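Local coordinates for putative prolyl-tRNA synthetase (Leishmania major, PDB 5XIL), which probably catalyses the ATP-dependent joining of L-proline to tRNA(Pro), this chain holding its class II catalytic core, anticodon-binding domain and zinc-binding C-terminal part, at residues E11-W16 and E219-G224; A24-Y29 and M282-R287; V185-Q188 and P193-R196; V214-E219 and I269-M274; P425-K430 and M472-L477. All coordinates share one frame; numbering follows the deposited sequence.

Interaction 1: E11-W16 and E219-G224; sequences ENFSAW and EAVGRG. With MG (magnesium ion), chain F; ACT (acetate ion), chain D.
Phe13, in the first turn of helix 13-23, lays its ring against Ala220 and Val221 of the segment 219-224. CG stands anti to the backbone N (chi1 -169°), which carries the ring out toward that segment. At the root of the side chain, Phe13 CB is 3.8 Å from Val221 CG1, and CG is about as far from Val221 CG1 as from Ala220 CB. Beyond CG the two sides of the ring part company. Phe13 CD2 stays with Val221 CG1 at 3.7 Å, whereas CD1 and CE1 both lie against the other methyl, Phe13 CD1 being 3.4 Å from Ala220 CB. Phe13 CE2 meets an acetate, 3.6 Å from ACT CH3, and at the tip Phe13 CZ is 4.0 Å from Ala220 CB. The alanine methyl thus makes a CH-pi contact over one face, 27° off the ring normal, while Val221 crosses Phe13 at about a right angle. Ser14 OG, with Tyr512 OH, binds the acetate, which probably came from the crystallisation liquor. Asn12 is the N-cap: its OD1 accepts from Ala15 N at 3.3 Å, the donor standing above the carbonyl plane. Next to Ala220, Glu219 OE2 binds magnesium at 2.2 Å, with His413 and four waters. Gly222 and Arg223 both face Ile218, a G1 beta bulge in the hairpin joining strands 210-218 and 223-234 of the class II synthetase core.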
# COMPACT_ATOMS: atom_id res chain seq x y z
N GLU A 11 5.52 19.32 31.69
CA GLU A 11 6.12 18.84 32.93
C GLU A 11 6.88 17.58 32.84
O GLU A 11 7.92 17.49 33.47
CB GLU A 11 5.06 18.69 34.01
CG GLU A 11 4.39 20.00 34.32
CD GLU A 11 5.36 21.09 34.74
OE1 GLU A 11 6.28 20.80 35.51
OE2 GLU A 11 5.17 22.24 34.32
N ASN A 12 6.39 16.61 32.08
CA ASN A 12 7.10 15.39 31.87
C ASN A 12 6.73 14.79 30.51
O ASN A 12 5.86 13.97 30.40
CB ASN A 12 6.79 14.36 32.92
CG ASN A 12 7.68 13.17 32.81
OD1 ASN A 12 8.25 12.87 31.74
ND2 ASN A 12 7.79 12.44 33.90
N PHE A 13 7.41 15.25 29.48
CA PHE A 13 6.99 14.94 28.11
C PHE A 13 7.07 13.49 27.76
O PHE A 13 6.19 12.96 27.13
CB PHE A 13 7.82 15.78 27.16
CG PHE A 13 7.34 15.77 25.74
CD1 PHE A 13 6.08 16.19 25.43
CD2 PHE A 13 8.18 15.35 24.72
CE1 PHE A 13 5.62 16.24 24.15
CE2 PHE A 13 7.72 15.36 23.44
CZ PHE A 13 6.46 15.82 23.13
N SER A 14 8.13 12.80 28.18
CA SER A 14 8.21 11.37 27.93
C SER A 14 7.06 10.54 28.51
O SER A 14 6.61 9.61 27.87
CB SER A 14 9.47 10.78 28.50
OG SER A 14 10.50 11.39 27.83
N ALA A 15 6.66 10.83 29.73
CA ALA A 15 5.57 10.12 30.34
C ALA A 15 4.22 10.49 29.71
O ALA A 15 3.34 9.67 29.56
CB ALA A 15 5.51 10.40 31.84
N TRP A 16 4.07 11.76 29.35
CA TRP A 16 2.90 12.19 28.63
C TRP A 16 2.76 11.38 27.33
O TRP A 16 1.69 10.85 27.04
CB TRP A 16 3.04 13.66 28.31
CG TRP A 16 1.98 14.12 27.38
CD1 TRP A 16 0.74 14.56 27.74
CD2 TRP A 16 2.06 14.25 25.96
NE1 TRP A 16 0.03 14.93 26.64
CE2 TRP A 16 0.79 14.72 25.52
CE3 TRP A 16 3.06 14.01 25.03
CZ2 TRP A 16 0.49 14.96 24.16
CZ3 TRP A 16 2.77 14.23 23.69
CH2 TRP A 16 1.47 14.68 23.26
N GLU A 219 7.91 21.50 20.40
CA GLU A 219 7.82 22.61 21.32
C GLU A 219 7.98 22.22 22.77
O GLU A 219 8.53 22.99 23.54
CB GLU A 219 6.46 23.32 21.13
CG GLU A 219 6.49 24.77 21.69
CD GLU A 219 5.85 24.91 23.05
OE1 GLU A 219 4.83 24.20 23.24
OE2 GLU A 219 6.31 25.80 23.87
N ALA A 220 7.44 21.08 23.16
CA ALA A 220 7.36 20.75 24.59
C ALA A 220 8.73 20.63 25.18
O ALA A 220 8.92 20.87 26.35
CB ALA A 220 6.62 19.46 24.81
N VAL A 221 9.69 20.21 24.37
CA VAL A 221 11.08 20.01 24.83
C VAL A 221 12.09 20.94 24.15
O VAL A 221 13.24 20.92 24.51
CB VAL A 221 11.56 18.55 24.75
CG1 VAL A 221 10.86 17.66 25.78
CG2 VAL A 221 11.48 17.91 23.35
N GLY A 222 11.64 21.77 23.22
CA GLY A 222 12.44 22.72 22.55
C GLY A 222 13.50 22.08 21.68
O GLY A 222 14.63 22.56 21.63
N ARG A 223 13.12 21.04 20.97
CA ARG A 223 14.09 20.31 20.12
C ARG A 223 13.65 20.19 18.72
O ARG A 223 12.43 20.14 18.39
CB ARG A 223 14.38 18.94 20.67
CG ARG A 223 14.93 18.90 22.09
CD ARG A 223 15.32 17.52 22.57
NE ARG A 223 16.07 17.73 23.80
CZ ARG A 223 17.41 17.74 23.91
NH1 ARG A 223 18.21 17.36 22.89
NH2 ARG A 223 17.94 18.08 25.08
N GLY A 224 14.62 20.21 17.81
CA GLY A 224 14.38 19.95 16.38
C GLY A 224 14.29 18.43 16.15
O GLY A 224 14.81 17.63 16.93
MG MG F . 7.90 27.29 24.28
C ACT D . 9.96 11.67 24.22
O ACT D . 10.17 10.64 24.84
OXT ACT D . 10.82 12.56 23.94
CH3 ACT D . 8.53 11.85 23.78
O HOH W 1 9.16 25.66 23.46
O HOH W 2 9.49 28.70 24.85
O HOH W 3 6.74 28.77 25.00
O HOH W 4 7.98 26.29 25.90

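Interaction 2: A24-Y29 and M282-R287; sequences AEMIEY and MVMPPR
Met26 and Met284 reach toward each other and meet tip to tip through their methyls, Met26 CE lying 3.9 Å from Met284 CE. This is the tight part of the contact. Met26 CG lies anti to its carbonyl carbon (chi1 -66°) and the chain runs straight to SD before bending at the last torsion (chi3 89°), which swings CE toward its partner. Met284 folds at both chi2 and chi3; it was modelled in two conformers, so its exact fit is less certain than that of Met26. Trp41 of helix 40-60 touches both methionines, and helix 267-276 adds Ile273 beside Met26 and Met272 beside Met284.

Met282 fits more loosely. Met282 CG is 4.5 Å from Met26 SD, and Met282 CB is 4.4 Å from Ala24 CB, distances at the outer limit of apolar contact, although all these side chains are buried. Toward solvent the character changes. Glu25, where a Schellman motif with positive phi (61°) ends helix 13-23, is partly exposed and pairs with Lys350, which also bonds Ala24 O. Further on, strand 27-28 leads to the second subunit: Glu28 forms a salt bridge with Lys121 of that subunit, and Tyr29 O is hydrogen-bonded to Tyr118 OH, also of the second subunit.

Between the two segments only thioethers and aliphatic carbons meet, so the contact depends on dispersion and shape, with no directed bond between the segments to fix the rotation of the methionine methyls.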
# COMPACT_ATOMS: atom_id res chain seq x y z
N ALA A 24 -4.64 6.04 23.77
CA ALA A 24 -5.30 6.31 22.48
C ALA A 24 -5.29 5.07 21.59
O ALA A 24 -5.79 5.11 20.46
CB ALA A 24 -4.66 7.48 21.76
N GLU A 25 -4.80 3.95 22.11
CA GLU A 25 -4.77 2.69 21.36
C GLU A 25 -3.95 2.73 20.11
O GLU A 25 -4.33 2.12 19.14
CB GLU A 25 -6.18 2.18 21.07
CG GLU A 25 -6.91 2.01 22.37
CD GLU A 25 -8.37 1.58 22.19
OE1 GLU A 25 -9.08 2.04 21.26
OE2 GLU A 25 -8.75 0.81 23.04
N MET A 26 -2.82 3.46 20.13
CA MET A 26 -1.97 3.56 19.02
C MET A 26 -0.94 2.46 18.94
O MET A 26 -0.63 2.00 17.86
CB MET A 26 -1.27 4.91 18.96
CG MET A 26 -2.30 6.01 18.71
SD MET A 26 -1.68 7.70 18.71
CE MET A 26 -1.20 7.96 17.03
N ILE A 27 -0.44 2.03 20.09
CA ILE A 27 0.56 0.99 20.15
C ILE A 27 0.26 0.08 21.31
O ILE A 27 -0.36 0.51 22.28
CB ILE A 27 2.00 1.47 20.32
CG1 ILE A 27 2.21 2.15 21.65
CG2 ILE A 27 2.48 2.38 19.22
CD1 ILE A 27 3.56 1.74 22.21
N GLU A 28 0.70 -1.16 21.15
CA GLU A 28 0.67 -2.19 22.17
C GLU A 28 2.11 -2.67 22.31
O GLU A 28 2.79 -3.01 21.29
CB GLU A 28 -0.23 -3.32 21.66
CG GLU A 28 -0.48 -4.46 22.61
CD GLU A 28 -1.27 -4.03 23.81
OE1 GLU A 28 -0.64 -3.95 24.85
OE2 GLU A 28 -2.49 -3.75 23.69
N TYR A 29 2.60 -2.67 23.55
CA TYR A 29 4.00 -2.98 23.83
C TYR A 29 4.29 -4.44 23.70
O TYR A 29 3.39 -5.28 23.84
CB TYR A 29 4.36 -2.50 25.22
CG TYR A 29 4.98 -1.17 25.16
CD1 TYR A 29 6.27 -1.01 24.65
CD2 TYR A 29 4.27 -0.02 25.56
CE1 TYR A 29 6.86 0.25 24.59
CE2 TYR A 29 4.86 1.24 25.50
CZ TYR A 29 6.17 1.37 25.00
OH TYR A 29 6.77 2.62 24.89
N MET A 282 -4.34 12.82 22.68
CA MET A 282 -4.08 13.04 21.24
C MET A 282 -5.11 14.01 20.60
O MET A 282 -6.22 14.19 21.10
CB MET A 282 -4.07 11.67 20.57
CG MET A 282 -3.69 11.68 19.08
SD MET A 282 -2.17 12.62 18.82
CE MET A 282 -2.01 12.83 17.02
N VAL A 283 -4.70 14.71 19.57
CA VAL A 283 -5.54 15.51 18.74
C VAL A 283 -5.20 15.04 17.31
O VAL A 283 -4.10 15.35 16.81
CB VAL A 283 -5.28 17.02 18.90
CG1 VAL A 283 -6.14 17.85 17.97
CG2 VAL A 283 -5.50 17.48 20.37
N MET A 284 -6.08 14.29 16.65
CA MET A 284 -5.77 13.68 15.36
C MET A 284 -6.06 14.68 14.24
O MET A 284 -7.19 15.16 14.11
CB MET A 284 -6.56 12.36 15.22
CG MET A 284 -6.18 11.36 14.13
SD MET A 284 -4.45 10.87 14.18
CE MET A 284 -4.40 9.51 15.32
N PRO A 285 -5.06 14.96 13.39
CA PRO A 285 -5.38 15.71 12.20
C PRO A 285 -6.49 14.98 11.40
O PRO A 285 -6.42 13.76 11.17
CB PRO A 285 -4.03 15.72 11.42
CG PRO A 285 -3.03 15.51 12.48
CD PRO A 285 -3.65 14.50 13.36
N PRO A 286 -7.50 15.72 10.95
CA PRO A 286 -8.69 15.05 10.39
C PRO A 286 -8.47 14.25 9.12
O PRO A 286 -9.15 13.25 8.92
CB PRO A 286 -9.67 16.21 10.13
CG PRO A 286 -8.87 17.42 10.08
CD PRO A 286 -7.63 17.19 10.97
N ARG A 287 -7.50 14.64 8.29
CA ARG A 287 -7.25 13.92 7.09
C ARG A 287 -6.63 12.57 7.33
O ARG A 287 -6.61 11.70 6.38
CB ARG A 287 -6.48 14.75 6.05
CG ARG A 287 -7.23 16.04 5.65
CD ARG A 287 -6.29 16.99 4.94
NE ARG A 287 -6.96 18.25 4.54
CZ ARG A 287 -6.35 19.25 3.96
NH1 ARG A 287 -5.07 19.16 3.70
NH2 ARG A 287 -7.06 20.36 3.65

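Interaction 3: V185-Q188 and P193-R196; sequences VYEQ and PVVR
Glu187 and Arg196 meet because both set CG anti to the carbonyl carbon and then run nearly straight: Glu187 starts at chi1 -68° and is extended beyond CG, and Arg196 is extended from CG to NE before chi4 (80°) turns the guanidinium. The pair bridges the connection from helix 168-189 to strand 195-198 of the class II synthetase core. The two side chains come from opposite directions and join end-on in a two-nitrogen salt bridge. Arg196 NH2 donates to Glu187 OE1 at 3.0 Å and Arg196 NH1 to Glu187 OE2 at 2.9 Å. Both oxygens are met on their syn sides but out of the carboxylate plane, because the two flat groups are twisted 47° apart. Glu180, on the same helix, takes the remaining nitrogen, Arg196 NE, so two carboxylates fix the rotation of the guanidinium.

Beneath the bridge the packing is apolar. Val194 CG1 sits 3.5 Å from Tyr186 CB and lies obliquely to the ring, the two side chains crossing at about a right angle. The tyrosine end leads away, and its OH bonds Gly227 O. The other valine methyl, Val194 CG2, is 3.9 Å from Glu187 OE2. That oxygen has a second partner as well: water 5 donates to Glu187 OE2 at 2.7 Å and accepts from Val194 N at 3.0 Å, tying carboxylate to backbone.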
# COMPACT_ATOMS: atom_id res chain seq x y z
N VAL A 185 3.34 15.87 2.66
CA VAL A 185 2.96 14.91 3.72
C VAL A 185 2.71 15.57 5.06
O VAL A 185 1.61 15.47 5.63
CB VAL A 185 3.92 13.70 3.86
CG1 VAL A 185 3.55 12.83 5.05
CG2 VAL A 185 3.86 12.88 2.59
N TYR A 186 3.72 16.27 5.58
CA TYR A 186 3.61 16.88 6.87
C TYR A 186 2.54 17.97 6.88
O TYR A 186 1.66 17.95 7.74
CB TYR A 186 4.95 17.53 7.26
CG TYR A 186 5.89 16.50 7.85
CD1 TYR A 186 5.68 16.05 9.15
CD2 TYR A 186 6.95 15.95 7.16
CE1 TYR A 186 6.48 15.12 9.75
CE2 TYR A 186 7.79 15.00 7.73
CZ TYR A 186 7.60 14.63 9.06
OH TYR A 186 8.32 13.64 9.72
N GLU A 187 2.57 18.82 5.88
CA GLU A 187 1.68 19.99 5.88
C GLU A 187 0.19 19.65 5.56
O GLU A 187 -0.74 20.08 6.31
CB GLU A 187 2.19 21.07 4.91
CG GLU A 187 3.47 21.75 5.31
CD GLU A 187 4.10 22.60 4.20
OE1 GLU A 187 3.81 22.38 3.05
OE2 GLU A 187 4.98 23.45 4.47
N GLN A 188 0.01 18.90 4.48
CA GLN A 188 -1.31 18.66 3.91
C GLN A 188 -1.98 17.50 4.57
O GLN A 188 -3.20 17.54 4.75
CB GLN A 188 -1.24 18.46 2.41
CG GLN A 188 -0.72 19.69 1.76
CD GLN A 188 -0.61 19.54 0.28
OE1 GLN A 188 -1.30 18.70 -0.36
NE2 GLN A 188 0.26 20.32 -0.29
N PRO A 193 3.93 21.91 10.43
CA PRO A 193 4.73 22.77 9.63
C PRO A 193 6.19 22.29 9.61
O PRO A 193 6.64 21.66 10.55
CB PRO A 193 4.63 24.10 10.35
CG PRO A 193 4.52 23.73 11.80
CD PRO A 193 3.65 22.47 11.76
N VAL A 194 6.88 22.68 8.56
CA VAL A 194 8.23 22.22 8.37
C VAL A 194 9.10 23.39 7.94
O VAL A 194 8.58 24.38 7.35
CB VAL A 194 8.34 21.08 7.33
CG1 VAL A 194 7.50 19.92 7.73
CG2 VAL A 194 8.00 21.54 5.92
N VAL A 195 10.41 23.22 8.11
CA VAL A 195 11.42 24.08 7.45
C VAL A 195 12.15 23.32 6.34
O VAL A 195 12.88 22.40 6.63
CB VAL A 195 12.45 24.67 8.49
CG1 VAL A 195 13.53 25.48 7.78
CG2 VAL A 195 11.69 25.58 9.44
N ARG A 196 11.90 23.67 5.09
CA ARG A 196 12.65 23.06 3.96
C ARG A 196 14.01 23.68 3.95
O ARG A 196 14.13 24.91 3.97
CB ARG A 196 11.94 23.41 2.65
CG ARG A 196 10.53 22.85 2.49
CD ARG A 196 9.77 23.73 1.51
NE ARG A 196 8.44 23.24 1.14
CZ ARG A 196 7.35 23.36 1.85
NH1 ARG A 196 7.39 23.92 3.02
NH2 ARG A 196 6.18 22.96 1.32
O HOH W 5 5.21 24.56 6.90

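Interaction 4: V214-E219 and I269-M274; sequences VETFIE and IGVMIM. With MG (magnesium ion), chain F.
Thr216 OG1 is hydrogen-bonded to Cys225 O on the adjoining strand while lying against both methyls of Val271, 3.8 Å from Val271 CG1 and 4.0 Å from Val271 CG2. This is a helix-on-sheet contact of the class II synthetase core, helix 267-276 covering one face of the antiparallel strands 210-218 and 223-234. Chi1 of 69° puts OG1 between the backbone N and the carbonyl carbon of Thr216, where the hydroxyl serves the neighbouring strand and still reaches the helix. Its bond to Cys225 satisfies a polar group buried in this apolar interface.

One turn further along the helix, Ile218 and Met274 cross obliquely. Both branches of the isoleucine take part: Ile218 CD1 is 3.9 Å from Met274 CB, and Ile218 CG2 is 3.9 Å from Met274 SD. Met274 is extended beyond CG and its end leads away from the strand; the side chain also packs on Phe13 and Tyr17 of helix 13-23. Phe217 points away from the helix, its ring meeting that of His413 with the planes at about 30°. Above one face of the Phe217 ring, offset toward the rim, the backbone N of Glu219 stands 3.7 Å from the ring plane.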
# COMPACT_ATOMS: atom_id res chain seq x y z
N VAL A 214 13.35 18.35 5.60
CA VAL A 214 12.25 19.06 6.15
C VAL A 214 12.38 18.91 7.67
O VAL A 214 12.38 17.81 8.18
CB VAL A 214 10.85 18.60 5.64
CG1 VAL A 214 10.64 19.11 4.24
CG2 VAL A 214 10.74 17.11 5.63
N GLU A 215 12.64 20.01 8.34
CA GLU A 215 12.95 19.97 9.75
C GLU A 215 11.68 20.40 10.51
O GLU A 215 11.00 21.38 10.07
CB GLU A 215 14.07 20.91 10.03
CG GLU A 215 15.36 20.46 9.34
CD GLU A 215 15.96 19.26 10.02
OE1 GLU A 215 15.80 19.09 11.27
OE2 GLU A 215 16.54 18.45 9.32
N THR A 216 11.38 19.71 11.59
CA THR A 216 10.20 19.95 12.40
C THR A 216 10.62 20.39 13.80
O THR A 216 11.81 20.23 14.20
CB THR A 216 9.31 18.70 12.47
OG1 THR A 216 9.97 17.70 13.23
CG2 THR A 216 9.03 18.12 11.07
N PHE A 217 9.67 20.91 14.59
CA PHE A 217 9.97 21.47 15.89
C PHE A 217 9.07 20.86 16.93
O PHE A 217 7.81 20.84 16.75
CB PHE A 217 9.83 22.98 15.85
CG PHE A 217 9.89 23.62 17.21
CD1 PHE A 217 11.05 23.59 17.93
CD2 PHE A 217 8.77 24.23 17.79
CE1 PHE A 217 11.12 24.19 19.17
CE2 PHE A 217 8.85 24.85 19.01
CZ PHE A 217 10.06 24.81 19.70
N ILE A 218 9.70 20.38 17.99
CA ILE A 218 9.01 19.78 19.15
C ILE A 218 9.01 20.75 20.30
O ILE A 218 9.97 20.82 21.16
CB ILE A 218 9.60 18.43 19.53
CG1 ILE A 218 9.85 17.54 18.35
CG2 ILE A 218 8.74 17.69 20.58
CD1 ILE A 218 8.67 17.17 17.54
N GLU A 219 7.91 21.50 20.40
CA GLU A 219 7.82 22.61 21.32
C GLU A 219 7.98 22.22 22.77
O GLU A 219 8.53 22.99 23.54
CB GLU A 219 6.46 23.32 21.13
CG GLU A 219 6.49 24.77 21.69
CD GLU A 219 5.85 24.91 23.05
OE1 GLU A 219 4.83 24.20 23.24
OE2 GLU A 219 6.31 25.80 23.87
N ILE A 269 4.57 9.78 12.26
CA ILE A 269 3.48 9.59 13.19
C ILE A 269 3.88 10.17 14.57
O ILE A 269 3.10 10.82 15.24
CB ILE A 269 3.08 8.09 13.33
CG1 ILE A 269 2.61 7.53 11.95
CG2 ILE A 269 2.07 7.90 14.46
CD1 ILE A 269 2.37 6.08 11.98
N GLY A 270 5.09 9.85 15.01
CA GLY A 270 5.59 10.39 16.29
C GLY A 270 5.63 11.93 16.27
O GLY A 270 5.26 12.58 17.25
N VAL A 271 6.10 12.53 15.19
CA VAL A 271 6.14 13.98 15.06
C VAL A 271 4.73 14.57 15.21
O VAL A 271 4.49 15.50 15.96
CB VAL A 271 6.77 14.43 13.73
CG1 VAL A 271 6.64 15.93 13.50
CG2 VAL A 271 8.28 14.08 13.68
N MET A 272 3.81 13.96 14.51
CA MET A 272 2.39 14.36 14.53
C MET A 272 1.81 14.37 15.94
O MET A 272 1.19 15.35 16.34
CB MET A 272 1.61 13.46 13.57
CG MET A 272 0.12 13.79 13.53
SD MET A 272 -0.82 12.45 12.76
CE MET A 272 -0.75 11.14 13.87
N ILE A 273 2.06 13.31 16.69
CA ILE A 273 1.64 13.21 18.09
C ILE A 273 2.25 14.27 18.96
O ILE A 273 1.55 14.99 19.69
CB ILE A 273 1.99 11.83 18.64
CG1 ILE A 273 1.17 10.72 17.96
CG2 ILE A 273 1.76 11.77 20.16
CD1 ILE A 273 1.81 9.37 18.11
N MET A 274 3.55 14.47 18.79
CA MET A 274 4.28 15.41 19.60
C MET A 274 3.87 16.84 19.29
O MET A 274 3.90 17.74 20.20
CB MET A 274 5.78 15.24 19.33
CG MET A 274 6.32 13.98 19.90
SD MET A 274 8.07 13.86 19.90
CE MET A 274 8.03 12.21 20.59
MG MG F . 7.90 27.29 24.28
O HOH W 1 9.16 25.66 23.46
O HOH W 2 9.49 28.70 24.85
O HOH W 3 6.74 28.77 25.00
O HOH W 4 7.98 26.29 25.90

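Interaction 5: P425-K430 and M472-L477; sequences PTLNRK and MGAKTL
Leu427 and Ala474 mark the nearest backbone approach, 7.9 Å between CA atoms, where helix 423-428 faces the part of the chain that runs into strand 475-480. The helix closes with two tight bonds, Arg429 N to Thr426 O at 2.9 Å and Lys430 N to Leu427 O at 2.8 Å, after which Lys430 turns to positive phi (60°). From this last turn Leu427 points toward the other segment. Its CG lies anti to the carbonyl carbon (chi1 -61°), and the fork of the side chain straddles one methyl: Leu427 CD1 is 4.0 Å and Leu427 CD2 4.1 Å from Ala474 CB. Leu427 CD1 is also 4.3 Å from Met472 O. The contact is small and entirely apolar on the leucine side, its two central residues buried although Asn428, Arg429 and Lys430 are exposed.

Polar links run round it through Arg510, which bonds Asn428 OD1 by NH2 and Met472 O by NE, joining the two segments indirectly while its side chain touches Leu427. Ala474 N is held by Ser451 OG of helix 441-455. Within the C-terminal prolyl-tRNA synthetase region, Leu427 packs between helix 423-428 and segment 472-477 and also on Ile433 of strand 432-437, while strand 475-480 continues antiparallel beside strand 504-509.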
# COMPACT_ATOMS: atom_id res chain seq x y z
N PRO A 425 21.14 30.76 26.41
CA PRO A 425 19.85 31.14 27.06
C PRO A 425 18.60 30.98 26.18
O PRO A 425 17.57 30.56 26.71
CB PRO A 425 20.05 32.58 27.39
CG PRO A 425 21.54 32.63 27.64
CD PRO A 425 22.16 31.79 26.60
N THR A 426 18.73 31.22 24.90
CA THR A 426 17.71 30.91 23.93
C THR A 426 17.39 29.45 23.84
O THR A 426 16.22 29.05 23.87
CB THR A 426 18.04 31.57 22.59
OG1 THR A 426 18.22 32.96 22.81
CG2 THR A 426 16.90 31.38 21.59
N LEU A 427 18.42 28.61 23.73
CA LEU A 427 18.18 27.22 23.81
C LEU A 427 17.41 26.87 25.09
O LEU A 427 16.50 26.06 25.02
CB LEU A 427 19.49 26.42 23.83
CG LEU A 427 20.35 26.58 22.59
CD1 LEU A 427 21.59 25.74 22.93
CD2 LEU A 427 19.64 26.12 21.30
N ASN A 428 17.84 27.43 26.22
CA ASN A 428 17.22 27.12 27.45
C ASN A 428 15.80 27.61 27.57
O ASN A 428 15.07 27.15 28.44
CB ASN A 428 18.03 27.61 28.61
CG ASN A 428 19.30 26.81 28.81
OD1 ASN A 428 19.40 25.67 28.40
ND2 ASN A 428 20.26 27.42 29.51
N ARG A 429 15.36 28.41 26.60
CA ARG A 429 13.99 28.87 26.55
C ARG A 429 13.18 27.93 25.65
O ARG A 429 12.05 28.23 25.27
CB ARG A 429 13.92 30.30 26.01
CG ARG A 429 13.94 31.37 27.10
CD ARG A 429 13.55 32.73 26.54
NE ARG A 429 14.63 33.34 25.77
CZ ARG A 429 15.71 33.88 26.30
NH1 ARG A 429 15.87 33.89 27.62
NH2 ARG A 429 16.64 34.41 25.52
N LYS A 430 13.77 26.78 25.31
CA LYS A 430 13.14 25.81 24.48
C LYS A 430 12.79 26.36 23.08
O LYS A 430 11.69 26.08 22.53
CB LYS A 430 11.92 25.23 25.16
CG LYS A 430 12.31 24.48 26.44
CD LYS A 430 11.06 23.84 27.04
CE LYS A 430 11.33 23.32 28.44
NZ LYS A 430 11.65 24.51 29.34
N MET A 472 22.70 18.34 25.07
CA MET A 472 22.51 19.77 25.28
C MET A 472 23.20 20.65 24.30
O MET A 472 22.84 21.86 24.19
CB MET A 472 22.87 20.19 26.72
CG MET A 472 22.05 19.47 27.77
SD MET A 472 20.26 19.75 27.62
CE MET A 472 19.61 18.30 28.44
N GLY A 473 24.15 20.11 23.50
CA GLY A 473 24.78 20.95 22.50
C GLY A 473 23.80 21.21 21.36
O GLY A 473 23.03 20.32 21.07
N ALA A 474 23.87 22.37 20.70
CA ALA A 474 23.04 22.64 19.54
C ALA A 474 23.78 22.23 18.25
O ALA A 474 24.91 22.67 18.00
CB ALA A 474 22.76 24.10 19.46
N LYS A 475 23.10 21.49 17.38
CA LYS A 475 23.67 21.21 16.08
C LYS A 475 23.01 22.08 15.06
O LYS A 475 22.01 22.78 15.41
CB LYS A 475 23.47 19.73 15.74
CG LYS A 475 22.04 19.26 15.64
CD LYS A 475 22.20 17.76 15.38
CE LYS A 475 21.13 17.17 14.56
NZ LYS A 475 21.68 15.82 14.15
N THR A 476 23.47 22.01 13.81
CA THR A 476 22.72 22.63 12.75
C THR A 476 21.61 21.62 12.37
O THR A 476 21.79 20.39 12.38
CB THR A 476 23.49 23.03 11.52
OG1 THR A 476 24.13 21.89 10.99
CG2 THR A 476 24.54 24.13 11.84
N LEU A 477 20.47 22.20 12.11
CA LEU A 477 19.29 21.51 11.63
C LEU A 477 19.21 21.62 10.08
O LEU A 477 19.23 20.60 9.40
CB LEU A 477 18.03 21.99 12.35
CG LEU A 477 18.09 21.94 13.87
CD1 LEU A 477 16.78 22.53 14.38
CD2 LEU A 477 18.23 20.53 14.41

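Interactions 1 and 4 share Glu219 and so the magnesium site; their centres lie 11 Å apart, and Phe13 CZ packs 3.7 Å from Met274 CG. Interaction 3 joins interaction 4 edge to edge, Val195 N lying 2.8 Å from Glu215 O, a probable hydrogen bond between neighbouring strands. On the far side of helix 267-276, interaction 2 touches interaction 4, with Met26 CE 3.5 Å from Ile273 CD1. Interaction 5 belongs to the C-terminal region but meets the core turn of interaction 1, Lys430 CB packing 3.7 Å from Gly222 CA. The Leu427 side chain is about 12 Å from the magnesium, which Glu219 and His413 bind.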